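Cytolethal distending toxin subunit A (Haemophilus ducreyi, PDB 1SR4) probably pairs with CdtC to form the lectin-like heterodimer required to deliver the genotoxic subunit CdtB into host cells. Local coordinates at the interface of chains A and B. Sequence-based numbering; all coordinates share one arbitrary frame. Chains: chain A, Cytolethal distending toxin subunit A; chain B, cytolethal distending toxin protein B.

The interface of chains A and B. Residues chain A 101, 110, 144-146, 152, 195; chain B 206, 239, 241.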
ATOM      1  N   MET A 101       6.111  12.627   1.475  1.00 11.86           N
ATOM      2  CA  MET A 101       6.181  12.010   2.790  1.00 14.44           C
ATOM      3  C   MET A 101       7.462  11.162   2.896  1.00 15.28           C
ATOM      4  O   MET A 101       7.647  10.223   2.123  1.00 17.60           O
ATOM      5  CB  MET A 101       4.955  11.124   2.957  1.00 13.73           C
ATOM      6  CG  MET A 101       4.513  10.924   4.353  1.00 18.12           C
ATOM      7  SD  MET A 101       3.012   9.905   4.433  1.00 18.23           S
ATOM      8  CE  MET A 101       3.512   9.009   5.755  1.00 11.09           C
ATOM      9  N   PHE A 110       7.367  10.303  10.417  1.00 13.54           N
ATOM     10  CA  PHE A 110       7.416  10.850   9.074  1.00 12.57           C
ATOM     11  C   PHE A 110       7.426  12.366   9.095  1.00 12.15           C
ATOM     12  O   PHE A 110       6.998  13.003  10.070  1.00 12.84           O
ATOM     13  CB  PHE A 110       6.197  10.380   8.281  1.00 11.44           C
ATOM     14  CG  PHE A 110       6.172   8.902   8.050  1.00 12.78           C
ATOM     15  CD1 PHE A 110       6.943   8.336   7.038  1.00 11.71           C
ATOM     16  CD2 PHE A 110       5.406   8.068   8.869  1.00 14.41           C
ATOM     17  CE1 PHE A 110       6.959   6.952   6.833  1.00 14.30           C
ATOM     18  CE2 PHE A 110       5.414   6.682   8.675  1.00 13.75           C
ATOM     19  CZ  PHE A 110       6.197   6.127   7.649  1.00 15.00           C
ATOM     20  N   LEU A 144       1.916   8.554  12.362  1.00 13.47           N
ATOM     21  CA  LEU A 144       0.579   8.359  11.812  1.00 11.60           C
ATOM     22  C   LEU A 144       0.052   7.067  12.404  1.00 11.75           C
ATOM     23  O   LEU A 144       0.685   6.017  12.296  1.00 12.20           O
ATOM     24  CB  LEU A 144       0.611   8.289  10.281  1.00 14.76           C
ATOM     25  CG  LEU A 144       0.617   9.648   9.568  1.00 16.13           C
ATOM     26  CD1 LEU A 144       1.817  10.472  10.025  1.00 15.08           C
ATOM     27  CD2 LEU A 144       0.643   9.437   8.057  1.00 15.26           C
ATOM     28  N   LEU A 145      -1.099   7.166  13.051  1.00 11.14           N
ATOM     29  CA  LEU A 145      -1.736   6.042  13.710  1.00 11.13           C
ATOM     30  C   LEU A 145      -2.872   5.510  12.833  1.00 11.00           C
ATOM     31  O   LEU A 145      -3.853   6.201  12.579  1.00 10.39           O
ATOM     32  CB  LEU A 145      -2.295   6.503  15.059  1.00 13.30           C
ATOM     33  CG  LEU A 145      -1.453   7.477  15.909  1.00 16.10           C
ATOM     34  CD1 LEU A 145      -2.305   8.028  17.053  1.00 16.82           C
ATOM     35  CD2 LEU A 145      -0.224   6.779  16.454  1.00 16.39           C
ATOM     36  N   PRO A 146      -2.757   4.269  12.370  1.00  9.84           N
ATOM     37  CA  PRO A 146      -3.823   3.717  11.525  1.00 10.79           C
ATOM     38  C   PRO A 146      -5.116   3.509  12.300  1.00 10.89           C
ATOM     39  O   PRO A 146      -5.084   3.247  13.502  1.00  9.17           O
ATOM     40  CB  PRO A 146      -3.222   2.395  11.033  1.00 10.94           C
ATOM     41  CG  PRO A 146      -2.391   1.949  12.224  1.00 11.39           C
ATOM     42  CD  PRO A 146      -1.721   3.263  12.668  1.00 10.85           C
ATOM     43  N   VAL A 152      -5.933   7.418   8.686  1.00  9.53           N
ATOM     44  CA  VAL A 152      -4.914   7.610   9.715  1.00 10.38           C
ATOM     45  C   VAL A 152      -5.175   8.864  10.550  1.00 10.28           C
ATOM     46  O   VAL A 152      -5.879   9.783  10.125  1.00 10.43           O
ATOM     47  CB  VAL A 152      -3.474   7.766   9.121  1.00 11.25           C
ATOM     48  CG1 VAL A 152      -3.045   6.505   8.380  1.00  9.88           C
ATOM     49  CG2 VAL A 152      -3.412   8.992   8.187  1.00  9.95           C
ATOM     50  N   LEU A 195      -4.490   9.165   3.112  1.00  6.32           N
ATOM     51  CA  LEU A 195      -3.232   9.313   2.391  1.00  7.34           C
ATOM     52  C   LEU A 195      -3.741   9.203   0.955  1.00  8.05           C
ATOM     53  O   LEU A 195      -4.117   8.119   0.508  1.00  7.85           O
ATOM     54  CB  LEU A 195      -2.291   8.159   2.780  1.00  9.40           C
ATOM     55  CG  LEU A 195      -1.976   8.216   4.296  1.00  8.81           C
ATOM     56  CD1 LEU A 195      -1.249   6.982   4.778  1.00  9.76           C
ATOM     57  CD2 LEU A 195      -1.160   9.461   4.563  1.00 11.18           C
TER
ATOM     58  N   GLU B 206       3.671   0.101  16.183  1.00 13.12           N
ATOM     59  CA  GLU B 206       2.305   0.435  15.806  1.00 13.03           C
ATOM     60  C   GLU B 206       1.669  -0.835  15.235  1.00 11.23           C
ATOM     61  O   GLU B 206       2.349  -1.673  14.671  1.00 11.24           O
ATOM     62  CB  GLU B 206       2.267   1.506  14.718  1.00 13.51           C
ATOM     63  CG  GLU B 206       2.766   2.880  15.126  1.00 16.34           C
ATOM     64  CD  GLU B 206       2.432   3.910  14.071  1.00 18.85           C
ATOM     65  OE1 GLU B 206       3.253   4.138  13.157  1.00 18.46           O
ATOM     66  OE2 GLU B 206       1.320   4.479  14.142  1.00 22.31           O
ATOM     67  N   LEU B 239       5.434   1.209   9.571  1.00  9.41           N
ATOM     68  CA  LEU B 239       4.316   0.943   8.662  1.00  9.67           C
ATOM     69  C   LEU B 239       4.745   1.752   7.432  1.00  9.45           C
ATOM     70  O   LEU B 239       5.235   2.875   7.574  1.00  9.45           O
ATOM     71  CB  LEU B 239       2.994   1.489   9.228  1.00  9.05           C
ATOM     72  CG  LEU B 239       2.535   0.860  10.555  1.00 10.63           C
ATOM     73  CD1 LEU B 239       1.177   1.412  10.966  1.00  9.54           C
ATOM     74  CD2 LEU B 239       2.465  -0.667  10.387  1.00  9.24           C
ATOM     75  N   LEU B 241       3.525   3.773   5.361  1.00 10.99           N
ATOM     76  CA  LEU B 241       2.472   4.707   5.012  1.00 12.33           C
ATOM     77  C   LEU B 241       2.869   5.768   4.011  1.00 12.14           C
ATOM     78  O   LEU B 241       2.009   6.357   3.366  1.00 12.41           O
ATOM     79  CB  LEU B 241       1.922   5.351   6.283  1.00 13.05           C
ATOM     80  CG  LEU B 241       1.466   4.369   7.370  1.00 15.33           C
ATOM     81  CD1 LEU B 241       1.059   5.151   8.610  1.00 14.63           C
ATOM     82  CD2 LEU B 241       0.312   3.511   6.864  1.00 14.24           C
TER
HETATM   83  O   HOH W   1       3.961   6.613  11.757  1.00 18.06           O
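B:Leu241 meets A:Leu144, A:Leu195 and A:Met101 where the ricin-B-type beta-trefoil of CdtA packs against CdtB, a DNase I-like member of the endonuclease/exonuclease/phosphatase family, within the heterotrimeric toxin. Lying at the start of the 3-10 helix 241-243, B:Leu241 has CG anti to its own carbonyl carbon (chi1 -53°), which carries the isobutyl group toward A:Leu144, while A:Leu195 and A:Met101 meet both CB and the carbonyl group. Its CB comes first, with A:Leu195 CD1 at 3.9 Å and the terminal methyl of A:Met101 beside it. From CG the chain forks. The CD1 branch reaches strand 142-146 and rests 3.6 Å from A:Leu144 CB, with A:Val152 CG1 more distant behind. The carbonyl O of B:Leu241 lies 3.6 Å from A:Leu195 CD1, with the sulfur of A:Met101 a little further off.

A:Met101, bent at its last torsion (chi3 139°), also lays CE over one face of the A:Phe110 ring, toward the rim. The edge of that ring receives the B:Leu239 carbonyl in plane, with O 3.4 Å from CZ. The side chain of B:Leu239 crosses the A:Pro146 ring at about a right angle, CD1 lying 3.8 Å from CG.

At the polar margin, B:Glu206 extends its carboxylate to the backbone of A:Leu144. OE1 lies 2.9 Å from the oxygen of a water, a bridge that probably helps to hold the carboxylate. The same water oxygen accepts from A:Leu144 N at 2.9 Å (158° at H). OE2 comes within 2.5 Å of A:Leu144 O; two bare acceptors would clash here, whereas a protonated carboxyl could donate a short hydrogen bond, and the coordinates do not decide between them. A:Leu145 CD2 and A:Pro146 CD both lie near OE2, an apolar setting that might raise the pKa of the acid.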